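Local coordinates for protein metallo-beta-lactamase (Chryseobacterium indologenes, PDB 3L6N) that hydrolyses the beta-lactam ring of penicillins, cephalosporins and carbapenems with the help of zinc ions, giving its bacterial host resistance to these antibiotics, at residues Gly41-Val47 with Val69-Thr75; Ser77-Gly83 with Phe104-Lys110; Lys94-Ala99 with Ser113-Thr119. All blocks are in the same frame, centred on the assembly; numbering follows the deposited sequence.

How the contacts relate
Contacts 1 and 3 lie in the same sheet: strand 69-73 of contact 1 has strand 94-97 of contact 3 as its neighbour, with Y96 N and O hydrogen-bonded to V72 O and A74 N. Contact 1 is buried and largely apolar, with an aspartate closing its C-terminal end. Contact 3 reaches an outermost strand, 115-116; its ladder is short, and hydroxyls, a glutamate and waters share the work. Contact 2 sets a loop carrying zinc ligands against a helix end, partly buried, held by a salt bridge, waters and packing of L105; its second segment is the end of helix 99-107 and the turn after it. It touches contact 1 through the D46-R81 salt bridge, and that helix links the strands of contact 3.

Contact 1: Gly41-Val47 with Val69-Thr75; sequences GVVLFDV and VVAVFAT
Strands 41-45 and 69-73 run parallel, their axes 4.4 Å apart and 26° off alignment. L44 sits opposite V72 (CA-CA 4.6 Å); its N donates to A71 O and its O accepts F73 N, both at 2.8 Å. V42 O accepts V70 N at 2.8 Å, and an extra residue, V70 (psi -8°), makes a beta bulge moving the register from V42-V69 to V43-A71. L44, chi1 m and chi2 t, lays CG 3.8 Å from V69 CG1 on the face covered by helices 54-65 and 86-90. This is a right-handed beta-alpha-beta crossover through helix 54-65, in the metallo-beta-lactamase alpha-beta/beta-alpha sandwich. F73, chi1 -77°, lies on the other face: CD1 is 3.6 Å from V43 CG1, and its ring is near parallel to that of F45 but slid apart (centroids 5.5 Å, planes 30°); F130 meets both edge-to-face. D46, at phi 70°, donates from N to F73 O (2.8 Å); its OD1 accepts T75 N (2.8 Å), and its OD2 accepts T75 OG1 (2.6 Å) and pairs with R81.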
loop_
_atom_site.group_PDB
_atom_site.type_symbol
_atom_site.label_atom_id
_atom_site.label_comp_id
_atom_site.label_asym_id
_atom_site.label_seq_id
_atom_site.Cartn_x
_atom_site.Cartn_y
_atom_site.Cartn_z
ATOM N N GLY A 41 5.533 12.695 -13.023
ATOM C CA GLY A 41 5.053 12.972 -11.677
ATOM C C GLY A 41 5.123 11.753 -10.784
ATOM O O GLY A 41 5.592 10.698 -11.192
ATOM N N VAL A 42 4.649 11.905 -9.554
ATOM C CA VAL A 42 4.807 10.847 -8.552
ATOM C C VAL A 42 3.505 10.072 -8.352
ATOM O O VAL A 42 2.421 10.659 -8.285
ATOM C CB VAL A 42 5.318 11.450 -7.228
ATOM C CG1 VAL A 42 5.407 10.410 -6.129
ATOM C CG2 VAL A 42 6.681 12.096 -7.452
ATOM N N VAL A 43 3.630 8.751 -8.258
ATOM C CA VAL A 43 2.479 7.879 -8.009
ATOM C C VAL A 43 2.544 7.414 -6.552
ATOM O O VAL A 43 3.558 6.851 -6.147
ATOM C CB VAL A 43 2.524 6.644 -8.931
ATOM C CG1 VAL A 43 1.328 5.750 -8.671
ATOM C CG2 VAL A 43 2.539 7.090 -10.411
ATOM N N LEU A 44 1.482 7.660 -5.778
ATOM C CA LEU A 44 1.390 7.123 -4.406
ATOM C C LEU A 44 0.729 5.769 -4.423
ATOM O O LEU A 44 -0.252 5.562 -5.145
ATOM C CB LEU A 44 0.544 8.018 -3.494
ATOM C CG LEU A 44 0.983 9.455 -3.285
ATOM C CD1 LEU A 44 0.078 10.069 -2.226
ATOM C CD2 LEU A 44 2.443 9.535 -2.836
ATOM N N PHE A 45 1.277 4.858 -3.618
ATOM C CA PHE A 45 0.648 3.583 -3.315
ATOM C C PHE A 45 0.275 3.580 -1.852
ATOM O O PHE A 45 1.121 3.359 -0.983
ATOM C CB PHE A 45 1.566 2.414 -3.694
ATOM C CG PHE A 45 1.858 2.364 -5.158
ATOM C CD1 PHE A 45 2.974 3.008 -5.677
ATOM C CD2 PHE A 45 0.981 1.719 -6.028
ATOM C CE1 PHE A 45 3.227 3.000 -7.043
ATOM C CE2 PHE A 45 1.231 1.699 -7.395
ATOM C CZ PHE A 45 2.367 2.342 -7.899
ATOM N N ASP A 46 -1.014 3.842 -1.626
ATOM C CA ASP A 46 -1.592 4.118 -0.308
ATOM C C ASP A 46 -1.141 5.465 0.217
ATOM O O ASP A 46 -0.152 6.031 -0.245
ATOM C CB ASP A 46 -1.355 2.966 0.666
ATOM C CG ASP A 46 -1.947 1.684 0.147
ATOM O OD1 ASP A 46 -3.111 1.745 -0.291
ATOM O OD2 ASP A 46 -1.263 0.636 0.170
ATOM N N VAL A 47 -1.905 5.983 1.173
ATOM C CA VAL A 47 -1.778 7.381 1.607
ATOM C C VAL A 47 -1.420 7.454 3.091
ATOM O O VAL A 47 -1.563 6.449 3.807
ATOM C CB VAL A 47 -3.088 8.164 1.341
ATOM C CG1 VAL A 47 -3.437 8.148 -0.146
ATOM C CG2 VAL A 47 -4.245 7.598 2.160
ATOM N N VAL A 69 2.323 14.977 -7.129
ATOM C CA VAL A 69 1.626 13.689 -7.130
ATOM C C VAL A 69 0.588 13.707 -8.256
ATOM O O VAL A 69 -0.252 14.616 -8.330
ATOM C CB VAL A 69 0.945 13.417 -5.781
ATOM C CG1 VAL A 69 0.089 12.149 -5.854
ATOM C CG2 VAL A 69 1.992 13.285 -4.693
ATOM N N VAL A 70 0.665 12.712 -9.132
ATOM C CA VAL A 70 -0.230 12.645 -10.292
ATOM C C VAL A 70 -1.171 11.448 -10.291
ATOM O O VAL A 70 -2.069 11.374 -11.127
ATOM C CB VAL A 70 0.550 12.752 -11.638
ATOM C CG1 VAL A 70 1.345 14.063 -11.670
ATOM C CG2 VAL A 70 1.454 11.531 -11.881
ATOM N N ALA A 71 -0.980 10.516 -9.353
ATOM C CA ALA A 71 -1.869 9.358 -9.239
ATOM C C ALA A 71 -1.768 8.760 -7.846
ATOM O O ALA A 71 -0.694 8.792 -7.221
ATOM C CB ALA A 71 -1.532 8.316 -10.287
ATOM N N VAL A 72 -2.882 8.221 -7.362
ATOM C CA VAL A 72 -2.903 7.540 -6.061
ATOM C C VAL A 72 -3.579 6.198 -6.272
ATOM O O VAL A 72 -4.713 6.149 -6.768
ATOM C CB VAL A 72 -3.700 8.359 -5.025
ATOM C CG1 VAL A 72 -3.829 7.596 -3.695
ATOM C CG2 VAL A 72 -3.043 9.726 -4.800
ATOM N N PHE A 73 -2.879 5.119 -5.926
ATOM C CA PHE A 73 -3.435 3.760 -5.979
ATOM C C PHE A 73 -3.686 3.244 -4.565
ATOM O O PHE A 73 -2.804 3.328 -3.721
ATOM C CB PHE A 73 -2.464 2.811 -6.692
ATOM C CG PHE A 73 -2.456 2.953 -8.185
ATOM C CD1 PHE A 73 -1.869 4.059 -8.803
ATOM C CD2 PHE A 73 -3.015 1.952 -8.980
ATOM C CE1 PHE A 73 -1.851 4.187 -10.191
ATOM C CE2 PHE A 73 -3.004 2.068 -10.380
ATOM C CZ PHE A 73 -2.418 3.191 -10.983
ATOM N N ALA A 74 -4.879 2.702 -4.327
ATOM C CA ALA A 74 -5.228 2.138 -3.012
ATOM C C ALA A 74 -5.152 0.628 -3.056
ATOM O O ALA A 74 -5.679 0.011 -3.989
ATOM C CB ALA A 74 -6.653 2.567 -2.617
ATOM N N THR A 75 -4.509 0.029 -2.051
ATOM C CA THR A 75 -4.382 -1.427 -2.011
ATOM C C THR A 75 -5.464 -2.131 -1.182
ATOM O O THR A 75 -5.513 -3.363 -1.136
ATOM C CB THR A 75 -2.968 -1.921 -1.618
ATOM O OG1 THR A 75 -2.689 -1.552 -0.264
ATOM C CG2 THR A 75 -1.906 -1.349 -2.554
#

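Contact 2: Ser77-Gly83 with Phe104-Lys110; sequences SHDDRAG and FLKKDGK. With ZN (zinc ion), chain B; ZN (zinc ion), chain C.
S77 points toward the last turn of helix 99-107, OG 3.6 Å from F104 CB and its carbonyl O 3.4 Å from L105 CD2. It is the first x of the HxHxD zinc motif, H76-D80. The loop turns through R81 N to H78 O (2.9 Å); A82 CB packs 4.0 Å from L105 CD2. Helix 99-107 ends in a Schellman motif at G109 (phi 79°), with K110 N hydrogen-bonded to L105 O (2.8 Å). K110, chi1 m and then extended, puts NZ in a salt bridge with D79 OD2 at 3.1 Å and 2.9 Å from water 1, which hydrogen-bonds S77 O and G83 O. Water 2 lies 2.8 Å from S77 OG, 2.6 Å from D108 OD2 and 3.1 Å from K110 NZ. H78 NE2 hydrogen-bonds E173, and its ND1 coordinates the chain B zinc (2.0 Å) with H76 and H139. D80 OD2 coordinates the chain C zinc (2.0 Å) with C158 and H200; water 3 bridges them, 1.9 Å from the chain B ion and 2.1 Å from the chain C ion.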
loop_
_atom_site.group_PDB
_atom_site.type_symbol
_atom_site.label_atom_id
_atom_site.label_comp_id
_atom_site.label_asym_id
_atom_site.label_seq_id
_atom_site.Cartn_x
_atom_site.Cartn_y
_atom_site.Cartn_z
ATOM N N SER A 77 -9.553 -0.771 1.131
ATOM C CA SER A 77 -10.435 0.350 1.468
ATOM C C SER A 77 -10.148 1.055 2.785
ATOM O O SER A 77 -10.718 2.110 3.038
ATOM C CB SER A 77 -11.895 -0.100 1.486
ATOM O OG SER A 77 -12.151 -0.885 2.645
ATOM N N HIS A 78 -9.286 0.474 3.616
ATOM C CA HIS A 78 -9.070 0.977 4.970
ATOM C C HIS A 78 -8.369 2.333 5.030
ATOM O O HIS A 78 -7.754 2.780 4.062
ATOM C CB HIS A 78 -8.286 -0.047 5.792
ATOM C CG HIS A 78 -9.088 -1.245 6.198
ATOM N ND1 HIS A 78 -8.501 -2.428 6.597
ATOM C CD2 HIS A 78 -10.426 -1.435 6.284
ATOM C CE1 HIS A 78 -9.451 -3.289 6.927
ATOM N NE2 HIS A 78 -10.624 -2.719 6.731
ATOM N N ASP A 79 -8.475 2.978 6.187
ATOM C CA ASP A 79 -7.949 4.345 6.383
ATOM C C ASP A 79 -6.460 4.515 6.097
ATOM O O ASP A 79 -6.033 5.592 5.670
ATOM C CB ASP A 79 -8.190 4.798 7.820
ATOM C CG ASP A 79 -9.649 5.032 8.142
ATOM O OD1 ASP A 79 -9.929 5.224 9.345
ATOM O OD2 ASP A 79 -10.515 5.032 7.245
ATOM N N ASP A 80 -5.676 3.465 6.349
ATOM C CA ASP A 80 -4.227 3.486 6.126
ATOM C C ASP A 80 -3.860 3.147 4.683
ATOM O O ASP A 80 -2.682 3.032 4.353
ATOM C CB ASP A 80 -3.499 2.533 7.104
ATOM C CG ASP A 80 -3.940 1.086 6.964
ATOM O OD1 ASP A 80 -5.154 0.818 6.959
ATOM O OD2 ASP A 80 -3.056 0.192 6.881
ATOM N N ARG A 81 -4.872 3.034 3.828
ATOM C CA ARG A 81 -4.669 2.600 2.452
ATOM C C ARG A 81 -5.324 3.605 1.508
ATOM O O ARG A 81 -4.683 4.570 1.096
ATOM C CB ARG A 81 -5.207 1.177 2.258
ATOM C CG ARG A 81 -4.646 0.153 3.256
ATOM C CD ARG A 81 -3.286 -0.387 2.829
ATOM N NE ARG A 81 -2.189 0.530 3.118
ATOM C CZ ARG A 81 -0.904 0.186 3.073
ATOM N NH1 ARG A 81 -0.562 -1.053 2.743
ATOM N NH2 ARG A 81 0.038 1.079 3.335
ATOM N N ALA A 82 -6.605 3.413 1.201
ATOM C CA ALA A 82 -7.352 4.416 0.416
ATOM C C ALA A 82 -7.479 5.744 1.162
ATOM O O ALA A 82 -7.423 6.817 0.554
ATOM C CB ALA A 82 -8.739 3.897 0.050
ATOM N N GLY A 83 -7.662 5.670 2.473
ATOM C CA GLY A 83 -7.920 6.877 3.262
ATOM C C GLY A 83 -9.121 7.633 2.717
ATOM O O GLY A 83 -10.132 7.025 2.332
ATOM N N PHE A 104 -16.608 -1.209 -1.067
ATOM C CA PHE A 104 -16.408 -1.056 0.372
ATOM C C PHE A 104 -16.387 0.415 0.797
ATOM O O PHE A 104 -16.985 0.779 1.800
ATOM C CB PHE A 104 -15.105 -1.727 0.820
ATOM C CG PHE A 104 -15.172 -3.237 0.909
ATOM C CD1 PHE A 104 -13.996 -3.959 1.097
ATOM C CD2 PHE A 104 -16.379 -3.935 0.820
ATOM C CE1 PHE A 104 -14.004 -5.343 1.215
ATOM C CE2 PHE A 104 -16.410 -5.340 0.928
ATOM C CZ PHE A 104 -15.211 -6.047 1.128
ATOM N N LEU A 105 -15.685 1.256 0.035
ATOM C CA LEU A 105 -15.635 2.683 0.328
ATOM C C LEU A 105 -17.032 3.296 0.329
ATOM O O LEU A 105 -17.400 4.017 1.251
ATOM C CB LEU A 105 -14.729 3.412 -0.671
ATOM C CG LEU A 105 -13.229 3.131 -0.541
ATOM C CD1 LEU A 105 -12.493 3.622 -1.791
ATOM C CD2 LEU A 105 -12.657 3.751 0.733
ATOM N N LYS A 106 -17.808 2.974 -0.701
ATOM C CA LYS A 106 -19.171 3.482 -0.820
ATOM C C LYS A 106 -20.053 3.002 0.350
ATOM O O LYS A 106 -20.775 3.798 0.959
ATOM C CB LYS A 106 -19.751 3.069 -2.172
ATOM C CG LYS A 106 -21.105 3.669 -2.508
ATOM C CD LYS A 106 -21.047 5.190 -2.660
ATOM C CE LYS A 106 -22.245 5.730 -3.450
ATOM N NZ LYS A 106 -23.570 5.408 -2.835
ATOM N N LYS A 107 -19.980 1.709 0.657
ATOM C CA LYS A 107 -20.713 1.113 1.788
ATOM C C LYS A 107 -20.369 1.823 3.102
ATOM O O LYS A 107 -21.238 2.036 3.970
ATOM C CB LYS A 107 -20.394 -0.390 1.872
ATOM C CG LYS A 107 -20.911 -1.136 3.101
ATOM C CD LYS A 107 -22.410 -1.312 3.070
ATOM C CE LYS A 107 -22.849 -2.414 4.037
ATOM N NZ LYS A 107 -22.658 -1.970 5.459
ATOM N N ASP A 108 -19.102 2.203 3.244
ATOM C CA ASP A 108 -18.630 2.851 4.470
ATOM C C ASP A 108 -18.804 4.380 4.464
ATOM O O ASP A 108 -18.392 5.050 5.410
ATOM C CB ASP A 108 -17.168 2.459 4.763
ATOM C CG ASP A 108 -17.017 1.002 5.208
ATOM O OD1 ASP A 108 -18.031 0.333 5.500
ATOM O OD2 ASP A 108 -15.866 0.512 5.290
ATOM N N GLY A 109 -19.430 4.921 3.420
ATOM C CA GLY A 109 -19.716 6.360 3.338
ATOM C C GLY A 109 -18.532 7.221 2.922
ATOM O O GLY A 109 -18.508 8.433 3.183
ATOM N N LYS A 110 -17.563 6.607 2.250
ATOM C CA LYS A 110 -16.319 7.300 1.883
ATOM C C LYS A 110 -16.245 7.587 0.385
ATOM O O LYS A 110 -16.985 7.008 -0.408
ATOM C CB LYS A 110 -15.091 6.489 2.307
ATOM C CG LYS A 110 -14.994 6.157 3.787
ATOM C CD LYS A 110 -13.824 5.182 4.000
ATOM C CE LYS A 110 -13.657 4.741 5.447
ATOM N NZ LYS A 110 -12.635 3.642 5.542
HETATM ZN ZN ZN B . -6.584 -2.991 6.376
HETATM ZN ZN ZN C . -3.197 -1.844 7.041
HETATM O O HOH W 1 -10.492 4.695 3.890
HETATM O O HOH W 2 -13.430 0.807 4.501
HETATM O O HOH W 3 -5.276 -1.834 7.150
#

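Contact 3: Lys94-Ala99 with Ser113-Thr119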
loop_
_atom_site.group_PDB
_atom_site.type_symbol
_atom_site.label_atom_id
_atom_site.label_comp_id
_atom_site.label_asym_id
_atom_site.label_seq_id
_atom_site.Cartn_x
_atom_site.Cartn_y
_atom_site.Cartn_z
ATOM N N LYS A 94 -5.766 11.909 -10.269
ATOM C CA LYS A 94 -6.404 10.629 -10.546
ATOM C C LYS A 94 -6.201 9.650 -9.387
ATOM O O LYS A 94 -5.087 9.488 -8.883
ATOM C CB LYS A 94 -5.852 10.035 -11.834
ATOM C CG LYS A 94 -6.269 10.795 -13.081
ATOM C CD LYS A 94 -5.865 10.045 -14.319
ATOM C CE LYS A 94 -6.440 10.717 -15.561
ATOM N NZ LYS A 94 -6.076 9.955 -16.786
ATOM N N THR A 95 -7.288 9.024 -8.961
ATOM C CA THR A 95 -7.222 7.998 -7.930
ATOM C C THR A 95 -7.677 6.665 -8.498
ATOM O O THR A 95 -8.571 6.615 -9.368
ATOM C CB THR A 95 -8.094 8.357 -6.722
ATOM O OG1 THR A 95 -9.429 8.646 -7.166
ATOM C CG2 THR A 95 -7.520 9.566 -5.999
ATOM N N TYR A 96 -7.076 5.593 -7.987
ATOM C CA TYR A 96 -7.247 4.254 -8.544
ATOM C C TYR A 96 -7.576 3.258 -7.453
ATOM O O TYR A 96 -6.864 3.167 -6.436
ATOM C CB TYR A 96 -5.966 3.797 -9.249
ATOM C CG TYR A 96 -5.616 4.558 -10.512
ATOM C CD1 TYR A 96 -5.008 5.806 -10.446
ATOM C CD2 TYR A 96 -5.857 3.999 -11.765
ATOM C CE1 TYR A 96 -4.676 6.506 -11.594
ATOM C CE2 TYR A 96 -5.522 4.694 -12.927
ATOM C CZ TYR A 96 -4.935 5.940 -12.824
ATOM O OH TYR A 96 -4.596 6.641 -13.959
ATOM N N ALA A 97 -8.647 2.496 -7.666
ATOM C CA ALA A 97 -9.029 1.418 -6.758
ATOM C C ALA A 97 -9.741 0.353 -7.561
ATOM O O ALA A 97 -10.275 0.631 -8.639
ATOM C CB ALA A 97 -9.952 1.937 -5.652
ATOM N N THR A 98 -9.742 -0.868 -7.052
ATOM C CA THR A 98 -10.535 -1.922 -7.680
ATOM C C THR A 98 -12.029 -1.677 -7.466
ATOM O O THR A 98 -12.430 -0.917 -6.572
ATOM C CB THR A 98 -10.223 -3.301 -7.101
ATOM O OG1 THR A 98 -10.585 -3.309 -5.712
ATOM C CG2 THR A 98 -8.747 -3.666 -7.269
ATOM N N ALA A 99 -12.856 -2.333 -8.282
ATOM C CA ALA A 99 -14.304 -2.289 -8.082
ATOM C C ALA A 99 -14.695 -2.721 -6.664
ATOM O O ALA A 99 -15.525 -2.071 -6.028
ATOM C CB ALA A 99 -15.011 -3.137 -9.132
ATOM N N SER A 113 -12.711 5.974 -5.925
ATOM C CA SER A 113 -11.701 6.364 -6.911
ATOM C C SER A 113 -12.356 6.898 -8.183
ATOM O O SER A 113 -13.549 6.651 -8.434
ATOM C CB SER A 113 -10.793 5.183 -7.260
ATOM O OG SER A 113 -11.504 4.212 -8.011
ATOM N N THR A 114 -11.585 7.627 -8.978
ATOM C CA THR A 114 -12.097 8.106 -10.269
ATOM C C THR A 114 -11.719 7.160 -11.407
ATOM O O THR A 114 -12.310 7.217 -12.488
ATOM C CB THR A 114 -11.649 9.543 -10.571
ATOM O OG1 THR A 114 -10.217 9.624 -10.532
ATOM C CG2 THR A 114 -12.250 10.513 -9.566
ATOM N N GLU A 115 -10.739 6.285 -11.162
ATOM C CA GLU A 115 -10.337 5.271 -12.127
ATOM C C GLU A 115 -10.411 3.884 -11.509
ATOM O O GLU A 115 -10.168 3.717 -10.317
ATOM C CB GLU A 115 -8.907 5.508 -12.646
ATOM C CG GLU A 115 -8.445 6.966 -12.722
ATOM C CD GLU A 115 -9.239 7.811 -13.699
ATOM O OE1 GLU A 115 -9.570 8.966 -13.344
ATOM O OE2 GLU A 115 -9.524 7.323 -14.813
ATOM N N ILE A 116 -10.709 2.888 -12.335
ATOM C CA ILE A 116 -10.877 1.512 -11.872
ATOM C C ILE A 116 -9.682 0.654 -12.245
ATOM O O ILE A 116 -9.328 0.531 -13.427
ATOM C CB ILE A 116 -12.167 0.866 -12.465
ATOM C CG1 ILE A 116 -13.376 1.782 -12.257
ATOM C CG2 ILE A 116 -12.384 -0.556 -11.917
ATOM C CD1 ILE A 116 -13.626 2.186 -10.832
ATOM N N ILE A 117 -9.066 0.043 -11.235
ATOM C CA ILE A 117 -7.899 -0.809 -11.449
ATOM C C ILE A 117 -8.256 -2.068 -12.239
ATOM O O ILE A 117 -9.228 -2.763 -11.923
ATOM C CB ILE A 117 -7.232 -1.218 -10.110
ATOM C CG1 ILE A 117 -6.643 0.026 -9.426
ATOM C CG2 ILE A 117 -6.164 -2.315 -10.327
ATOM C CD1 ILE A 117 -6.076 -0.251 -8.035
ATOM N N LYS A 118 -7.466 -2.344 -13.272
ATOM C CA LYS A 118 -7.518 -3.641 -13.940
ATOM C C LYS A 118 -6.394 -4.504 -13.386
ATOM O O LYS A 118 -5.210 -4.237 -13.614
ATOM C CB LYS A 118 -7.369 -3.486 -15.457
ATOM C CG LYS A 118 -8.495 -2.744 -16.128
ATOM C CD LYS A 118 -8.318 -2.810 -17.633
ATOM C CE LYS A 118 -9.580 -2.383 -18.345
ATOM N NZ LYS A 118 -9.374 -2.418 -19.823
ATOM N N THR A 119 -6.761 -5.522 -12.621
ATOM C CA THR A 119 -5.752 -6.325 -11.959
ATOM C C THR A 119 -5.011 -7.226 -12.941
ATOM O O THR A 119 -5.588 -7.706 -13.922
ATOM C CB THR A 119 -6.318 -7.135 -10.781
ATOM O OG1 THR A 119 -7.423 -7.932 -11.229
ATOM C CG2 THR A 119 -6.771 -6.199 -9.666
HETATM O O HOH W 4 -7.825 7.944 -16.956
HETATM O O HOH W 5 -11.618 -3.646 -10.597
#
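Strands 94-97 and 115-116 lie parallel in a short ladder, with Y96 opposite E115 (CA-CA 4.8 Å) and A97 opposite I116 (5.4 Å). E115 N donates to T95 O at 2.8 Å, A97 N to E115 O at 3.3 Å, and I117 N to A97 O at 2.9 Å. Just before the ladder, threonine side-chain oxygens join in: T114 N hydrogen-bonds T95 OG1 at 3.0 Å, and T95 N makes a weak hydrogen bond to T114 OG1 at 3.4 Å. T95 OG1 is also hydrogen-bonded to N89, while S113 OG donates to E115 O of its own segment at 2.7 Å and has N102 as a second partner. These strands form a beta-alpha-beta unit with helix 99-107 between them, at one edge of the sheet, with 69-73 as the inner neighbour of strand 94-97. T98 is the N-cap of helix 99-107, with OG1 accepting T101 N, and water 5 joins A99 N to I117 O, at 2.9 Å from each. On the face carrying Y96 and E115, the glutamate lies over the ring, its CG 3.8 Å from the Y96 centroid and 16° off the normal, a CH-pi contact. The same tyrosine stacks on F73 of the neighbouring strand, and its CB touches I117 CG1 at 3.8 Å. In the carboxylate of E115, OE1 accepts T114 OG1 at 3.0 Å, and OE2 reaches K94 NZ through water 4 (2.8 Å from OE2, 2.7 Å from NZ).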